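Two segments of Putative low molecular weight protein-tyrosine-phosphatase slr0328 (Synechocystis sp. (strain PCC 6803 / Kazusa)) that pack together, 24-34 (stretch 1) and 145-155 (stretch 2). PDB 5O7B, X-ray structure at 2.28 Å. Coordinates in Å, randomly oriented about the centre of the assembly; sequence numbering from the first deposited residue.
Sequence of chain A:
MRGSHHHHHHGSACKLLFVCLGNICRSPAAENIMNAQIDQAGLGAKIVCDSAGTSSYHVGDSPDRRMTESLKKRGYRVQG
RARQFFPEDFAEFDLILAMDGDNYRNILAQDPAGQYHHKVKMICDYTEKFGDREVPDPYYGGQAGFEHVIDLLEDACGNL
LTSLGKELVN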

# COMPACT_ATOMS: atom_id res chain seq x y z
N ILE A 24 -2.93 -4.66 -6.21
CA ILE A 24 -2.11 -4.41 -7.39
C ILE A 24 -1.59 -2.98 -7.47
O ILE A 24 -0.62 -2.73 -8.20
CB ILE A 24 -2.85 -4.77 -8.70
CG1 ILE A 24 -4.16 -4.00 -8.84
CG2 ILE A 24 -3.06 -6.27 -8.83
CD1 ILE A 24 -4.62 -3.87 -10.27
N CYS A 25 -2.17 -2.00 -6.77
CA CYS A 25 -1.67 -0.62 -6.81
C CYS A 25 -1.11 -0.22 -5.45
O CYS A 25 0.11 -0.15 -5.28
CB CYS A 25 -2.77 0.36 -7.25
SG CYS A 25 -3.45 0.12 -8.92
N ARG A 26 -1.98 0.02 -4.46
CA ARG A 26 -1.59 0.73 -3.24
C ARG A 26 -0.77 -0.12 -2.28
O ARG A 26 0.35 0.25 -1.91
CB ARG A 26 -2.85 1.25 -2.54
CG ARG A 26 -3.46 2.45 -3.23
CD ARG A 26 -4.81 2.76 -2.64
NE ARG A 26 -5.76 1.68 -2.90
CZ ARG A 26 -7.01 1.68 -2.47
NH1 ARG A 26 -7.81 0.66 -2.76
NH2 ARG A 26 -7.46 2.69 -1.75
N SER A 27 -1.33 -1.25 -1.82
CA SER A 27 -0.62 -2.05 -0.82
C SER A 27 0.67 -2.67 -1.36
O SER A 27 1.63 -2.84 -0.59
CB SER A 27 -1.53 -3.13 -0.24
OG SER A 27 -1.81 -4.16 -1.15
N PRO A 28 0.77 -3.03 -2.65
CA PRO A 28 2.09 -3.40 -3.18
C PRO A 28 3.11 -2.28 -3.07
O PRO A 28 4.29 -2.54 -2.82
CB PRO A 28 1.81 -3.76 -4.64
CG PRO A 28 0.40 -4.16 -4.66
CD PRO A 28 -0.29 -3.30 -3.65
N ALA A 29 2.68 -1.03 -3.26
CA ALA A 29 3.59 0.09 -3.05
C ALA A 29 3.94 0.21 -1.57
O ALA A 29 5.11 0.40 -1.23
CB ALA A 29 2.96 1.38 -3.57
N ALA A 30 2.94 0.10 -0.69
CA ALA A 30 3.20 0.18 0.74
C ALA A 30 4.22 -0.87 1.18
O ALA A 30 5.10 -0.58 2.00
CB ALA A 30 1.90 0.01 1.53
N GLU A 31 4.12 -2.08 0.63
CA GLU A 31 5.02 -3.15 1.02
C GLU A 31 6.46 -2.84 0.63
O GLU A 31 7.39 -3.16 1.37
CB GLU A 31 4.57 -4.47 0.39
CG GLU A 31 5.50 -5.64 0.70
CD GLU A 31 5.16 -6.86 -0.12
OE1 GLU A 31 4.23 -6.78 -0.95
OE2 GLU A 31 5.80 -7.91 0.09
N ASN A 32 6.67 -2.25 -0.54
CA ASN A 32 8.04 -1.98 -0.94
C ASN A 32 8.60 -0.75 -0.24
O ASN A 32 9.79 -0.72 0.09
CB ASN A 32 8.16 -1.82 -2.45
N ILE A 33 7.78 0.28 -0.04
CA ILE A 33 8.23 1.45 0.70
C ILE A 33 8.65 1.05 2.11
O ILE A 33 9.74 1.41 2.58
CB ILE A 33 7.14 2.54 0.73
CG1 ILE A 33 6.86 3.05 -0.69
CG2 ILE A 33 7.54 3.67 1.67
N MET A 34 7.81 0.27 2.79
CA MET A 34 8.13 -0.17 4.15
C MET A 34 9.38 -1.04 4.16
O MET A 34 10.22 -0.91 5.06
CB MET A 34 6.96 -0.92 4.76
CG MET A 34 7.03 -1.03 6.28
SD MET A 34 6.91 0.57 7.08
CE MET A 34 7.74 0.21 8.63
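Stretch 2 (145-155) GFEHVIDLLED

Stretch 2 is helical from Gly 145 to Asp 155, one piece of a longer helix, and it lies against the helix that runs from Arg 26 through Met 34 in stretch 1. The two N-to-C directions run the same general way, diverging by 42° (signed crossing angle -42°), and the axes approach to 9.6 Å. Backbone torsions stay in the helical region throughout stretch 2, and i to i+4 hydrogen bonds hold it, from Val 149 N to Gly 145 O (3.2 Å) through to Asp 155 N to Asp 151 O (3.3 Å). Because the directions agree, the register climbs in step along both stretches: Cys 25 is nearest to Phe 146, Arg 26 to Val 149, Ala 29 to Ile 150, Ala 30 to Leu 153 and Ile 33 to Glu 154.

Gly 145 makes no contact. At Phe 146 the CA-to-CB bond points sideways, but with chi1 at -77° (m) the long side chain brings its end nearer, and CE2 comes to 4.3 Å from Cys 25 SG. Cys 25 SG sits 5.5 Å from the centroid of the Phe 146 ring, approaching obliquely, a loose sulfur-aromatic contact between two polarisable groups. Glu 147 and His 148 are exposed and out of reach of stretch 1, positions where polar side chains can remain in solvent.

Val 149, one turn after Phe 146, points toward stretch 1. Its CG1 lies 4.3 Å from Arg 26 CG, so the compact branched residue meets the aliphatic part of the arginine, whose far end leads away from the contact and is hydrogen-bonded elsewhere in the structure. Ile 150 starts sideways, but its end comes nearer, and CD1 stands 4.1 Å from Ala 29 CB: a longer side chain spans the gap to a short one.

Asp 151 and Leu 152 are out of reach of stretch 1; the aspartate is partly exposed and has a hydrogen-bond partner elsewhere in the structure, while the leucine is buried, as suits an apolar side chain. The next turn brings Leu 153, which has the largest covered area in either stretch, 74 Å². In the m,t rotamer its branched end settles over the small residues of stretch 1. Leu 153 CD1 lies 3.8 Å from Ala 29 CB, 3.9 Å from Arg 26 O and 3.4 Å from Ala 30 N, while Leu 153 CD2 lies 3.7 Å from Ala 30 CB. Alanine suits these places because a lone methyl leaves the helix backbone accessible to the leucine; here the CA atoms of Ala 30 and Leu 153 are only 6.1 Å apart. Ala 30 N already donates a hydrogen bond to Arg 26 O (2.9 Å), so the apolar methyl nearby does not deprive it of a partner.

Ile 33 points toward stretch 2 and extends the apolar contact, with CG1 4.3 Å from Leu 153 CB and CG2 3.7 Å from Leu 153 O. Glu 154 closes the contact at its exposed margin: its CG lies 4.3 Å from Ile 33 CG2, so methylene meets methyl, while its carboxylate finds a hydrogen bond elsewhere in the structure. Asp 155 lies beyond reach. No hydrogen bond joins the modelled atoms of the two stretches; the packing is chiefly apolar.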

# COMPACT_ATOMS: atom_id res chain seq x y z
N GLY A 145 -1.75 10.78 -9.68
CA GLY A 145 -2.33 10.06 -8.55
C GLY A 145 -1.44 8.94 -8.04
O GLY A 145 -1.49 8.58 -6.86
N PHE A 146 -0.60 8.38 -8.91
CA PHE A 146 0.30 7.32 -8.46
C PHE A 146 1.43 7.90 -7.61
O PHE A 146 1.84 7.28 -6.62
CB PHE A 146 0.85 6.56 -9.66
CG PHE A 146 -0.13 5.58 -10.24
CD1 PHE A 146 -1.12 6.00 -11.12
CD2 PHE A 146 -0.09 4.24 -9.88
CE1 PHE A 146 -2.03 5.09 -11.65
CE2 PHE A 146 -1.00 3.34 -10.39
CZ PHE A 146 -1.97 3.76 -11.28
N GLU A 147 1.94 9.07 -7.99
CA GLU A 147 2.98 9.70 -7.18
C GLU A 147 2.43 10.13 -5.83
O GLU A 147 3.13 10.04 -4.82
CB GLU A 147 3.60 10.89 -7.92
CG GLU A 147 3.96 10.63 -9.37
CD GLU A 147 5.44 10.44 -9.57
OE1 GLU A 147 6.16 10.31 -8.58
OE2 GLU A 147 5.88 10.41 -10.74
N HIS A 148 1.16 10.58 -5.79
CA HIS A 148 0.56 10.95 -4.51
C HIS A 148 0.48 9.76 -3.57
O HIS A 148 0.74 9.90 -2.37
CB HIS A 148 -0.83 11.56 -4.69
CG HIS A 148 -1.26 12.43 -3.54
ND1 HIS A 148 -2.35 12.15 -2.75
CD2 HIS A 148 -0.73 13.58 -3.03
CE1 HIS A 148 -2.49 13.08 -1.82
NE2 HIS A 148 -1.51 13.96 -1.97
N VAL A 149 0.11 8.59 -4.09
CA VAL A 149 0.13 7.38 -3.28
C VAL A 149 1.51 7.19 -2.65
O VAL A 149 1.63 6.96 -1.44
CB VAL A 149 -0.27 6.15 -4.12
CG1 VAL A 149 0.06 4.87 -3.39
CG2 VAL A 149 -1.76 6.20 -4.47
N ILE A 150 2.56 7.34 -3.45
CA ILE A 150 3.92 7.18 -2.93
C ILE A 150 4.23 8.26 -1.90
O ILE A 150 4.83 7.97 -0.85
CB ILE A 150 4.93 7.18 -4.09
CG1 ILE A 150 4.56 6.11 -5.12
CG2 ILE A 150 6.36 7.00 -3.56
CD1 ILE A 150 5.05 4.71 -4.75
N ASP A 151 3.84 9.50 -2.17
CA ASP A 151 4.03 10.59 -1.22
C ASP A 151 3.42 10.28 0.14
O ASP A 151 4.02 10.56 1.18
CB ASP A 151 3.41 11.88 -1.77
CG ASP A 151 4.05 12.34 -3.06
OD1 ASP A 151 5.18 11.90 -3.35
OD2 ASP A 151 3.42 13.14 -3.77
N LEU A 152 2.21 9.71 0.14
CA LEU A 152 1.53 9.41 1.39
C LEU A 152 2.21 8.26 2.12
O LEU A 152 2.27 8.26 3.36
CB LEU A 152 0.05 9.10 1.13
CG LEU A 152 -0.69 10.21 0.37
CD1 LEU A 152 -2.14 9.87 0.03
CD2 LEU A 152 -0.65 11.49 1.15
N LEU A 153 2.73 7.27 1.38
CA LEU A 153 3.36 6.12 2.00
C LEU A 153 4.75 6.44 2.52
O LEU A 153 5.17 5.86 3.53
CB LEU A 153 3.41 4.95 1.01
CG LEU A 153 2.05 4.34 0.68
CD1 LEU A 153 2.15 3.36 -0.47
CD2 LEU A 153 1.43 3.67 1.90
N GLU A 154 5.48 7.34 1.87
CA GLU A 154 6.76 7.77 2.43
C GLU A 154 6.56 8.54 3.73
O GLU A 154 7.38 8.43 4.64
CB GLU A 154 7.54 8.58 1.39
CG GLU A 154 8.12 7.71 0.26
CD GLU A 154 8.92 8.49 -0.78
OE1 GLU A 154 8.58 9.65 -1.09
OE2 GLU A 154 9.91 7.91 -1.30
N ASP A 155 5.46 9.30 3.84
CA ASP A 155 5.12 9.94 5.11
C ASP A 155 4.72 8.89 6.16
O ASP A 155 5.31 8.83 7.25
CB ASP A 155 3.98 10.95 4.88
CG ASP A 155 3.51 11.65 6.16
OD1 ASP A 155 4.17 11.54 7.21
OD2 ASP A 155 2.44 12.30 6.11